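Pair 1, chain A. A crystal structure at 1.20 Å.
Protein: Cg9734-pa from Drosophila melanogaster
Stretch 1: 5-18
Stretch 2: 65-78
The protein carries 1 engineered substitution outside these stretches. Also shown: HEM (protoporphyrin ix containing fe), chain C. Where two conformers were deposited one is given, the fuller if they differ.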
# COMPACT_ATOMS: atom_id res chain seq x y z
N GLU A 5 14.55 -5.52 -12.74
CA GLU A 5 13.48 -4.79 -12.10
C GLU A 5 13.14 -5.42 -10.74
O GLU A 5 12.90 -4.71 -9.76
CB GLU A 5 12.29 -4.73 -13.02
CG GLU A 5 12.50 -3.80 -14.20
CD GLU A 5 11.42 -3.91 -15.26
OE1 GLU A 5 10.85 -4.99 -15.50
OE2 GLU A 5 11.09 -2.89 -15.87
N VAL A 6 13.04 -6.73 -10.69
CA VAL A 6 12.81 -7.40 -9.42
C VAL A 6 13.88 -7.05 -8.42
O VAL A 6 13.61 -6.75 -7.26
CB VAL A 6 12.73 -8.90 -9.61
CG1 VAL A 6 12.73 -9.62 -8.30
CG2 VAL A 6 11.50 -9.25 -10.47
N GLN A 7 15.13 -7.12 -8.85
CA GLN A 7 16.23 -6.83 -7.95
C GLN A 7 16.17 -5.40 -7.48
O GLN A 7 16.46 -5.10 -6.33
CB GLN A 7 17.57 -7.14 -8.66
CG GLN A 7 18.79 -6.81 -7.87
CD GLN A 7 19.06 -7.72 -6.65
OE1 GLN A 7 18.27 -8.57 -6.28
NE2 GLN A 7 20.23 -7.51 -6.01
N LEU A 8 15.85 -4.48 -8.37
CA LEU A 8 15.75 -3.08 -8.00
C LEU A 8 14.68 -2.86 -6.92
O LEU A 8 14.90 -2.14 -5.96
CB LEU A 8 15.47 -2.27 -9.26
CG LEU A 8 15.46 -0.75 -9.13
CD1 LEU A 8 14.05 -0.27 -8.60
CD2 LEU A 8 16.71 -0.24 -8.33
N ILE A 9 13.53 -3.48 -7.10
CA ILE A 9 12.46 -3.39 -6.08
C ILE A 9 12.98 -3.94 -4.74
O ILE A 9 12.86 -3.29 -3.71
CB ILE A 9 11.22 -4.12 -6.55
CG1 ILE A 9 10.45 -3.37 -7.66
CG2 ILE A 9 10.23 -4.30 -5.39
CD1 ILE A 9 9.46 -2.31 -7.35
N LYS A 10 13.57 -5.11 -4.77
CA LYS A 10 14.04 -5.70 -3.53
C LYS A 10 15.05 -4.83 -2.81
O LYS A 10 14.95 -4.61 -1.60
CB LYS A 10 14.57 -7.11 -3.75
CG LYS A 10 13.48 -8.10 -4.05
CD LYS A 10 14.05 -9.51 -4.13
CE LYS A 10 12.97 -10.53 -4.31
NZ LYS A 10 13.48 -11.80 -3.72
N LYS A 11 16.03 -4.36 -3.54
CA LYS A 11 17.10 -3.60 -2.92
C LYS A 11 16.60 -2.23 -2.42
O LYS A 11 16.95 -1.82 -1.34
CB LYS A 11 18.26 -3.42 -3.86
CG LYS A 11 19.04 -4.68 -4.24
CD LYS A 11 19.52 -5.52 -3.05
CE LYS A 11 20.48 -4.76 -2.16
NZ LYS A 11 20.94 -5.58 -1.03
N THR A 12 15.80 -1.53 -3.21
CA THR A 12 15.30 -0.22 -2.77
C THR A 12 14.30 -0.34 -1.64
O THR A 12 14.22 0.57 -0.81
CB THR A 12 14.71 0.60 -3.94
OG1 THR A 12 13.66 -0.13 -4.59
CG2 THR A 12 15.77 0.98 -4.95
N TRP A 13 13.58 -1.45 -1.55
CA TRP A 13 12.65 -1.67 -0.46
C TRP A 13 13.34 -1.78 0.90
O TRP A 13 12.75 -1.45 1.90
CB TRP A 13 11.87 -2.95 -0.74
CG TRP A 13 10.90 -3.38 0.28
CD1 TRP A 13 10.89 -4.58 0.90
CD2 TRP A 13 9.74 -2.70 0.75
NE1 TRP A 13 9.80 -4.69 1.72
CE2 TRP A 13 9.08 -3.54 1.68
CE3 TRP A 13 9.18 -1.44 0.51
CZ2 TRP A 13 7.90 -3.16 2.30
CZ3 TRP A 13 8.03 -1.08 1.16
CH2 TRP A 13 7.39 -1.94 2.04
N GLU A 14 14.61 -2.22 0.90
CA GLU A 14 15.30 -2.43 2.15
C GLU A 14 15.28 -1.17 3.01
O GLU A 14 15.28 -1.28 4.23
CB GLU A 14 16.76 -2.86 1.92
CG GLU A 14 16.87 -4.22 1.29
CD GLU A 14 18.29 -4.65 1.03
OE1 GLU A 14 19.25 -3.97 1.44
OE2 GLU A 14 18.49 -5.70 0.40
N ILE A 15 15.37 0.01 2.40
CA ILE A 15 15.44 1.25 3.18
C ILE A 15 14.12 1.51 3.93
O ILE A 15 14.11 1.54 5.15
CB ILE A 15 15.91 2.39 2.30
CG1 ILE A 15 17.37 2.16 1.94
CG2 ILE A 15 15.73 3.72 2.99
CD1 ILE A 15 17.90 3.09 0.87
N PRO A 16 12.98 1.69 3.25
CA PRO A 16 11.74 2.00 4.00
C PRO A 16 11.31 0.84 4.88
O PRO A 16 10.72 1.08 5.94
CB PRO A 16 10.71 2.32 2.91
CG PRO A 16 11.27 1.68 1.67
CD PRO A 16 12.76 1.83 1.81
N VAL A 17 11.52 -0.41 4.49
CA VAL A 17 11.05 -1.52 5.29
C VAL A 17 11.88 -1.66 6.57
O VAL A 17 11.44 -2.34 7.51
CB VAL A 17 11.03 -2.85 4.51
CG1 VAL A 17 12.41 -3.51 4.44
CG2 VAL A 17 10.04 -3.79 5.11
N ALA A 18 13.06 -1.04 6.65
CA ALA A 18 13.85 -1.07 7.86
C ALA A 18 13.12 -0.40 9.01
O ALA A 18 13.40 -0.70 10.18
CB ALA A 18 15.18 -0.44 7.66
N ILE A 65 0.11 -2.19 6.05
CA ILE A 65 0.44 -1.81 4.68
C ILE A 65 1.90 -2.22 4.40
O ILE A 65 2.20 -2.78 3.36
CB ILE A 65 0.22 -0.30 4.50
CG1 ILE A 65 -1.26 0.04 4.55
CG2 ILE A 65 0.84 0.15 3.19
CD1 ILE A 65 -1.56 1.50 4.61
N ILE A 66 2.80 -1.87 5.31
CA ILE A 66 4.22 -2.24 5.10
C ILE A 66 4.41 -3.75 5.01
O ILE A 66 5.12 -4.24 4.13
CB ILE A 66 5.12 -1.61 6.19
CG1 ILE A 66 5.03 -0.08 6.16
CG2 ILE A 66 6.54 -2.10 6.01
CD1 ILE A 66 5.50 0.59 4.90
N ARG A 67 3.79 -4.50 5.91
CA ARG A 67 3.99 -5.94 5.94
C ARG A 67 3.40 -6.63 4.73
O ARG A 67 3.97 -7.60 4.25
CB ARG A 67 3.48 -6.51 7.25
CG ARG A 67 4.46 -6.17 8.41
CD ARG A 67 4.12 -6.81 9.75
NE ARG A 67 3.07 -6.08 10.45
CZ ARG A 67 3.26 -4.99 11.18
NH1 ARG A 67 4.46 -4.40 11.29
NH2 ARG A 67 2.22 -4.44 11.77
N VAL A 68 2.25 -6.18 4.24
CA VAL A 68 1.67 -6.78 3.07
C VAL A 68 2.53 -6.50 1.83
O VAL A 68 2.71 -7.38 0.99
CB VAL A 68 0.20 -6.32 2.88
CG1 VAL A 68 -0.39 -6.77 1.57
CG2 VAL A 68 -0.65 -6.86 4.05
N PHE A 69 3.03 -5.28 1.70
CA PHE A 69 4.00 -5.04 0.64
C PHE A 69 5.25 -5.90 0.80
O PHE A 69 5.75 -6.44 -0.16
CB PHE A 69 4.35 -3.55 0.54
CG PHE A 69 3.42 -2.83 -0.37
CD1 PHE A 69 2.33 -2.17 0.07
CD2 PHE A 69 3.56 -2.96 -1.76
CE1 PHE A 69 1.47 -1.54 -0.83
CE2 PHE A 69 2.70 -2.35 -2.61
CZ PHE A 69 1.67 -1.61 -2.13
N ASP A 70 5.72 -6.08 2.03
CA ASP A 70 6.90 -6.91 2.23
C ASP A 70 6.64 -8.36 1.79
O ASP A 70 7.47 -8.98 1.11
CB ASP A 70 7.34 -6.88 3.66
CG ASP A 70 8.65 -7.51 3.86
OD1 ASP A 70 9.65 -7.09 3.27
OD2 ASP A 70 8.75 -8.51 4.58
N GLU A 71 5.48 -8.88 2.16
CA GLU A 71 5.10 -10.21 1.73
C GLU A 71 5.07 -10.35 0.21
O GLU A 71 5.48 -11.38 -0.34
CB GLU A 71 3.74 -10.55 2.33
CG GLU A 71 3.69 -10.83 3.80
CD GLU A 71 4.17 -12.19 4.11
OE1 GLU A 71 3.69 -13.15 3.43
OE2 GLU A 71 4.99 -12.27 5.02
N SER A 72 4.58 -9.32 -0.43
CA SER A 72 4.44 -9.27 -1.87
C SER A 72 5.80 -9.26 -2.53
O SER A 72 6.06 -10.00 -3.51
CB SER A 72 3.67 -8.04 -2.30
OG SER A 72 2.35 -8.07 -1.76
N ILE A 73 6.70 -8.44 -2.03
CA ILE A 73 8.01 -8.30 -2.63
C ILE A 73 8.80 -9.58 -2.46
O ILE A 73 9.59 -9.94 -3.35
CB ILE A 73 8.69 -7.06 -2.02
CG1 ILE A 73 7.96 -5.83 -2.53
CG2 ILE A 73 10.16 -7.02 -2.33
CD1 ILE A 73 8.17 -4.59 -1.71
N GLN A 74 8.58 -10.29 -1.36
CA GLN A 74 9.26 -11.54 -1.12
C GLN A 74 9.04 -12.59 -2.19
O GLN A 74 9.88 -13.47 -2.39
CB GLN A 74 8.86 -12.11 0.25
CG GLN A 74 9.52 -11.44 1.40
CD GLN A 74 9.01 -11.87 2.79
OE1 GLN A 74 8.57 -13.02 3.02
NE2 GLN A 74 9.06 -10.93 3.73
N VAL A 75 7.89 -12.59 -2.87
CA VAL A 75 7.59 -13.62 -3.84
C VAL A 75 8.08 -13.33 -5.24
O VAL A 75 8.06 -14.18 -6.11
CB VAL A 75 6.07 -13.93 -3.89
CG1 VAL A 75 5.54 -14.17 -2.51
CG2 VAL A 75 5.29 -12.87 -4.61
N LEU A 76 8.52 -12.10 -5.48
CA LEU A 76 8.87 -11.70 -6.85
C LEU A 76 10.02 -12.49 -7.47
O LEU A 76 11.00 -12.75 -6.78
CB LEU A 76 9.20 -10.22 -6.91
CG LEU A 76 8.07 -9.32 -6.50
CD1 LEU A 76 8.58 -7.88 -6.54
CD2 LEU A 76 6.81 -9.45 -7.35
N GLY A 77 9.89 -12.74 -8.78
CA GLY A 77 10.89 -13.37 -9.63
C GLY A 77 11.04 -14.84 -9.49
O GLY A 77 11.91 -15.43 -10.18
N GLN A 78 10.26 -15.45 -8.59
CA GLN A 78 10.29 -16.88 -8.37
C GLN A 78 9.00 -17.53 -8.69
O GLN A 78 7.98 -16.87 -8.80
CB GLN A 78 10.58 -17.11 -6.95
CG GLN A 78 11.91 -16.50 -6.56
CD GLN A 78 13.10 -17.15 -7.27
OE1 GLN A 78 13.98 -16.45 -7.86
NE2 GLN A 78 13.14 -18.47 -7.23
CHA HEM C . -8.26 -3.03 7.76
CHB HEM C . -4.54 -3.78 4.80
CHC HEM C . -5.87 0.07 2.33
CHD HEM C . -9.28 1.08 5.52
C1A HEM C . -7.18 -3.59 7.13
C2A HEM C . -6.62 -4.91 7.42
C3A HEM C . -5.59 -5.15 6.59
C4A HEM C . -5.47 -3.96 5.79
CMA HEM C . -4.65 -6.36 6.45
CAA HEM C . -7.18 -5.84 8.51
CBA HEM C . -8.46 -6.53 8.03
CGA HEM C . -8.99 -7.31 9.21
O1A HEM C . -9.63 -6.70 10.11
O2A HEM C . -8.78 -8.53 9.24
C1B HEM C . -4.54 -2.75 3.89
C2B HEM C . -3.66 -2.69 2.76
C3B HEM C . -4.04 -1.60 2.06
C4B HEM C . -5.17 -1.02 2.70
CMB HEM C . -2.55 -3.67 2.48
CAB HEM C . -3.51 -1.11 0.76
CBB HEM C . -2.26 -1.21 0.35
C1C HEM C . -6.91 0.69 2.96
C2C HEM C . -7.62 1.89 2.51
C3C HEM C . -8.53 2.21 3.42
C4C HEM C . -8.45 1.21 4.45
CMC HEM C . -7.34 2.59 1.18
CAC HEM C . -9.45 3.40 3.35
CBC HEM C . -9.98 4.07 4.35
C1D HEM C . -9.30 0.07 6.43
C2D HEM C . -10.25 -0.06 7.46
C3D HEM C . -9.95 -1.27 8.14
C4D HEM C . -8.82 -1.82 7.44
CMD HEM C . -11.34 0.93 7.81
CAD HEM C . -10.70 -1.83 9.32
CBD HEM C . -10.25 -1.22 10.61
CGD HEM C . -10.99 -1.73 11.81
O1D HEM C . -10.80 -1.17 12.92
O2D HEM C . -11.78 -2.70 11.67
NA HEM C . -6.48 -3.05 6.10
NB HEM C . -5.47 -1.71 3.85
NC HEM C . -7.45 0.29 4.15
ND HEM C . -8.45 -1.01 6.42
FE HEM C . -6.95 -1.37 5.17
O HOH W 1 11.70 -13.70 -4.43

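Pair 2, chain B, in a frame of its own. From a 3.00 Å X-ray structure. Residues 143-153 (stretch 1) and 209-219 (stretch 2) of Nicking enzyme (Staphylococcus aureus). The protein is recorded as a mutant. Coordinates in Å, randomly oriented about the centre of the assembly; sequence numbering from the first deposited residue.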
# COMPACT_ATOMS: atom_id res chain seq x y z
N GLU B 143 -7.58 3.48 0.94
CA GLU B 143 -7.58 2.49 2.03
C GLU B 143 -6.43 1.49 1.92
O GLU B 143 -5.74 1.21 2.90
CB GLU B 143 -8.91 1.75 2.07
CG GLU B 143 -10.06 2.57 2.65
CD GLU B 143 -11.34 1.78 2.79
OE1 GLU B 143 -11.49 0.75 2.09
OE2 GLU B 143 -12.21 2.18 3.59
N ALA B 144 -6.23 0.94 0.72
CA ALA B 144 -5.17 -0.02 0.50
C ALA B 144 -3.81 0.58 0.84
O ALA B 144 -3.03 -0.01 1.58
CB ALA B 144 -5.17 -0.49 -0.94
N GLN B 145 -3.55 1.76 0.29
CA GLN B 145 -2.31 2.48 0.56
C GLN B 145 -2.02 2.53 2.06
O GLN B 145 -0.94 2.15 2.51
CB GLN B 145 -2.38 3.90 0.01
CG GLN B 145 -1.43 4.18 -1.14
CD GLN B 145 -2.08 4.97 -2.26
OE1 GLN B 145 -1.80 4.75 -3.44
NE2 GLN B 145 -2.95 5.92 -1.90
N ILE B 146 -3.00 3.00 2.82
CA ILE B 146 -2.82 3.19 4.26
C ILE B 146 -2.49 1.87 4.94
O ILE B 146 -1.57 1.80 5.76
CB ILE B 146 -4.07 3.81 4.90
CG1 ILE B 146 -4.34 5.18 4.30
CG2 ILE B 146 -3.89 3.92 6.41
CD1 ILE B 146 -5.47 5.92 4.95
N SER B 147 -3.24 0.82 4.61
CA SER B 147 -3.04 -0.48 5.23
C SER B 147 -1.64 -1.02 4.97
O SER B 147 -0.92 -1.37 5.91
CB SER B 147 -4.07 -1.48 4.70
OG SER B 147 -5.37 -1.16 5.16
N LEU B 148 -1.27 -1.09 3.70
CA LEU B 148 0.02 -1.65 3.31
C LEU B 148 1.18 -0.86 3.90
O LEU B 148 2.16 -1.44 4.38
CB LEU B 148 0.13 -1.69 1.78
CG LEU B 148 -0.93 -2.56 1.08
CD1 LEU B 148 -0.89 -2.37 -0.42
CD2 LEU B 148 -0.73 -4.02 1.44
N ASN B 149 1.08 0.47 3.86
CA ASN B 149 2.14 1.33 4.36
C ASN B 149 2.32 1.19 5.88
O ASN B 149 3.41 1.36 6.40
CB ASN B 149 1.85 2.78 4.00
CG ASN B 149 3.10 3.64 3.96
OD1 ASN B 149 4.07 3.39 4.68
ND2 ASN B 149 3.09 4.66 3.11
N THR B 150 1.23 0.87 6.57
CA THR B 150 1.26 0.76 8.02
C THR B 150 2.02 -0.49 8.46
O THR B 150 2.93 -0.40 9.28
CB THR B 150 -0.17 0.72 8.61
OG1 THR B 150 -0.84 1.96 8.34
CG2 THR B 150 -0.12 0.50 10.12
N VAL B 151 1.64 -1.64 7.91
CA VAL B 151 2.20 -2.92 8.36
C VAL B 151 3.62 -3.13 7.84
O VAL B 151 4.46 -3.70 8.54
CB VAL B 151 1.32 -4.12 7.93
CG1 VAL B 151 -0.13 -3.89 8.33
CG2 VAL B 151 1.42 -4.37 6.44
N LEU B 152 3.89 -2.66 6.63
CA LEU B 152 5.23 -2.77 6.04
C LEU B 152 6.23 -1.85 6.73
O LEU B 152 7.39 -2.21 6.92
CB LEU B 152 5.19 -2.46 4.55
CG LEU B 152 4.90 -3.64 3.62
CD1 LEU B 152 3.84 -4.55 4.19
CD2 LEU B 152 4.48 -3.12 2.26
N GLY B 153 5.77 -0.66 7.10
CA GLY B 153 6.63 0.32 7.75
C GLY B 153 7.52 1.02 6.75
O GLY B 153 7.05 1.80 5.92
N GLU B 209 -0.26 -14.15 9.30
CA GLU B 209 -1.58 -13.92 8.71
C GLU B 209 -1.68 -12.49 8.23
O GLU B 209 -2.20 -12.22 7.14
CB GLU B 209 -2.68 -14.19 9.73
CG GLU B 209 -4.08 -14.19 9.13
CD GLU B 209 -5.17 -13.95 10.16
OE1 GLU B 209 -4.99 -14.36 11.33
OE2 GLU B 209 -6.20 -13.34 9.81
N VAL B 210 -1.20 -11.56 9.05
CA VAL B 210 -1.24 -10.15 8.72
C VAL B 210 -0.74 -9.91 7.30
O VAL B 210 -1.29 -9.08 6.57
CB VAL B 210 -0.38 -9.31 9.69
CG1 VAL B 210 -0.31 -7.86 9.24
CG2 VAL B 210 -0.93 -9.40 11.11
N PHE B 211 0.28 -10.66 6.89
CA PHE B 211 0.89 -10.44 5.58
C PHE B 211 0.24 -11.28 4.48
O PHE B 211 0.33 -10.94 3.30
CB PHE B 211 2.40 -10.68 5.65
CG PHE B 211 3.12 -9.68 6.52
CD1 PHE B 211 3.25 -8.36 6.12
CD2 PHE B 211 3.64 -10.06 7.74
CE1 PHE B 211 3.89 -7.44 6.93
CE2 PHE B 211 4.29 -9.15 8.55
CZ PHE B 211 4.41 -7.83 8.14
N ARG B 212 -0.40 -12.38 4.86
CA ARG B 212 -1.24 -13.11 3.92
C ARG B 212 -2.36 -12.18 3.48
O ARG B 212 -2.76 -12.17 2.32
CB ARG B 212 -1.82 -14.37 4.55
CG ARG B 212 -0.81 -15.49 4.71
CD ARG B 212 -1.49 -16.79 5.08
NE ARG B 212 -2.00 -16.80 6.45
CZ ARG B 212 -1.25 -16.94 7.54
NH1 ARG B 212 0.07 -17.07 7.44
NH2 ARG B 212 -1.81 -16.94 8.74
N ASN B 213 -2.84 -11.38 4.43
CA ASN B 213 -3.90 -10.42 4.17
C ASN B 213 -3.39 -9.30 3.28
O ASN B 213 -4.01 -8.95 2.28
CB ASN B 213 -4.42 -9.85 5.49
CG ASN B 213 -5.68 -9.03 5.32
OD1 ASN B 213 -6.44 -9.23 4.37
ND2 ASN B 213 -5.92 -8.11 6.24
N ALA B 214 -2.24 -8.74 3.66
CA ALA B 214 -1.61 -7.69 2.88
C ALA B 214 -1.50 -8.10 1.42
O ALA B 214 -1.72 -7.29 0.52
CB ALA B 214 -0.24 -7.37 3.45
N GLU B 215 -1.16 -9.36 1.18
CA GLU B 215 -0.99 -9.85 -0.18
C GLU B 215 -2.31 -9.76 -0.94
O GLU B 215 -2.32 -9.43 -2.13
CB GLU B 215 -0.47 -11.29 -0.16
CG GLU B 215 -0.07 -11.82 -1.53
CD GLU B 215 0.83 -13.05 -1.44
OE1 GLU B 215 1.31 -13.37 -0.33
OE2 GLU B 215 1.05 -13.70 -2.49
N ASN B 216 -3.41 -10.02 -0.25
CA ASN B 216 -4.73 -9.90 -0.86
C ASN B 216 -5.09 -8.45 -1.14
O ASN B 216 -5.57 -8.11 -2.22
CB ASN B 216 -5.80 -10.53 0.03
CG ASN B 216 -6.10 -11.96 -0.35
OD1 ASN B 216 -5.33 -12.61 -1.05
ND2 ASN B 216 -7.24 -12.47 0.12
N ILE B 217 -4.85 -7.59 -0.16
CA ILE B 217 -5.07 -6.16 -0.33
C ILE B 217 -4.34 -5.66 -1.57
O ILE B 217 -4.93 -5.03 -2.44
CB ILE B 217 -4.58 -5.36 0.90
CG1 ILE B 217 -5.48 -5.64 2.10
CG2 ILE B 217 -4.56 -3.88 0.58
CD1 ILE B 217 -5.07 -4.90 3.36
N LEU B 218 -3.04 -5.94 -1.62
CA LEU B 218 -2.20 -5.53 -2.74
C LEU B 218 -2.85 -5.88 -4.07
O LEU B 218 -2.99 -5.03 -4.95
CB LEU B 218 -0.83 -6.20 -2.65
CG LEU B 218 0.25 -5.61 -3.55
CD1 LEU B 218 0.75 -4.30 -2.97
CD2 LEU B 218 1.40 -6.58 -3.76
N GLU B 219 -3.24 -7.14 -4.22
CA GLU B 219 -3.86 -7.63 -5.45
C GLU B 219 -5.05 -6.76 -5.85
O GLU B 219 -5.19 -6.39 -7.01
CB GLU B 219 -4.30 -9.08 -5.29
CG GLU B 219 -5.02 -9.65 -6.50
CD GLU B 219 -4.52 -11.03 -6.89
OE1 GLU B 219 -4.12 -11.80 -5.99
OE2 GLU B 219 -4.53 -11.35 -8.10

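Both pairs set two helices side by side, running in nearly opposite directions. The axes cross at -147° with a closest approach of 10.0 Å in pair 1, and at -148° and 9.8 Å in pair 2; fourteen central residues superpose with an RMSD of 0.6 Å. On the first helix, Val6(A), Ile9(A), Lys10(A) and Trp13(A) fall on Ala144(B), Ser147(B), Leu148(B) and Val151(B), the three-and-four spacing that keeps one helical face turned to its neighbour. On the second, Phe69(A), Asp70(A), Ile73(A) and Leu76(A) match Val210(B), Phe211(B), Ala214(B) and Ile217(B).

The sharpest difference lies where Trp13(A) meets Val151(B). The indole of pair 1 is a knob among Ile66(A), Phe69(A), Asp70(A) and Ile73(A). It offers an apolar face and a polar edge, and both are used: Ile73(A) CD1 lies 3.5 Å from the centroid of the five-membered ring of Trp13(A), over its face, while Trp13(A) NE1 donates a nearly straight hydrogen bond of 2.9 Å to Asp70(A) OD1. A carboxylate suits this place because it satisfies an N-H that would otherwise be buried without a partner. In pair 2 the aromatic ring sits on the other helix, at the position of that aspartate. Val151(B) CG2 approaches Phe211(B) CE1 at 4.0 Å, and Val151(B) CG1 approaches Val210(B) CG1 at 4.1 Å. No hydrogen bond crosses between these stretches.

One turn away, Ile73(A) is matched by the much smaller Ala214(B). Here Leu148(B) extends across the small residue, bringing its CD2 to 3.9 Å from Ala214(B) CB, while its CD1 lies 3.6 Å from Leu218(B) CD1. Its counterpart Lys10(A) also starts sideways and ends nearer the other stretch, but serves two chemistries. Its aliphatic CG packs 3.9 Å from Ile73(A) CG2, and its NZ donates to a water, 2.7 Å away, which in turn donates to the carbonyl oxygens of Gln74(A) and Leu76(A). A long amphipathic chain thus covers the hydrophobic contact and reaches polar groups near the helix end.

At the far end the match is closer in character. Val6(A) CG1 packs 3.8 Å from Leu76(A) CB, and Ala144(B) CB packs 3.8 Å from Ile217(B) CG2. Ile9(A) CG2 touches Leu76(A) CD1 at 4.1 Å; in pair 2, Ser147(B) contributes its CB, 3.8 Å from Ile217(B) CD1, while its hydroxyl is satisfied elsewhere in the structure. In pair 1 Leu76(A) already lies in a type II turn from Val75(A) to Gln78(A), in which Gly77(A) takes the positive phi that glycine tolerates best, whereas the helix of pair 2 continues through Ile217(B).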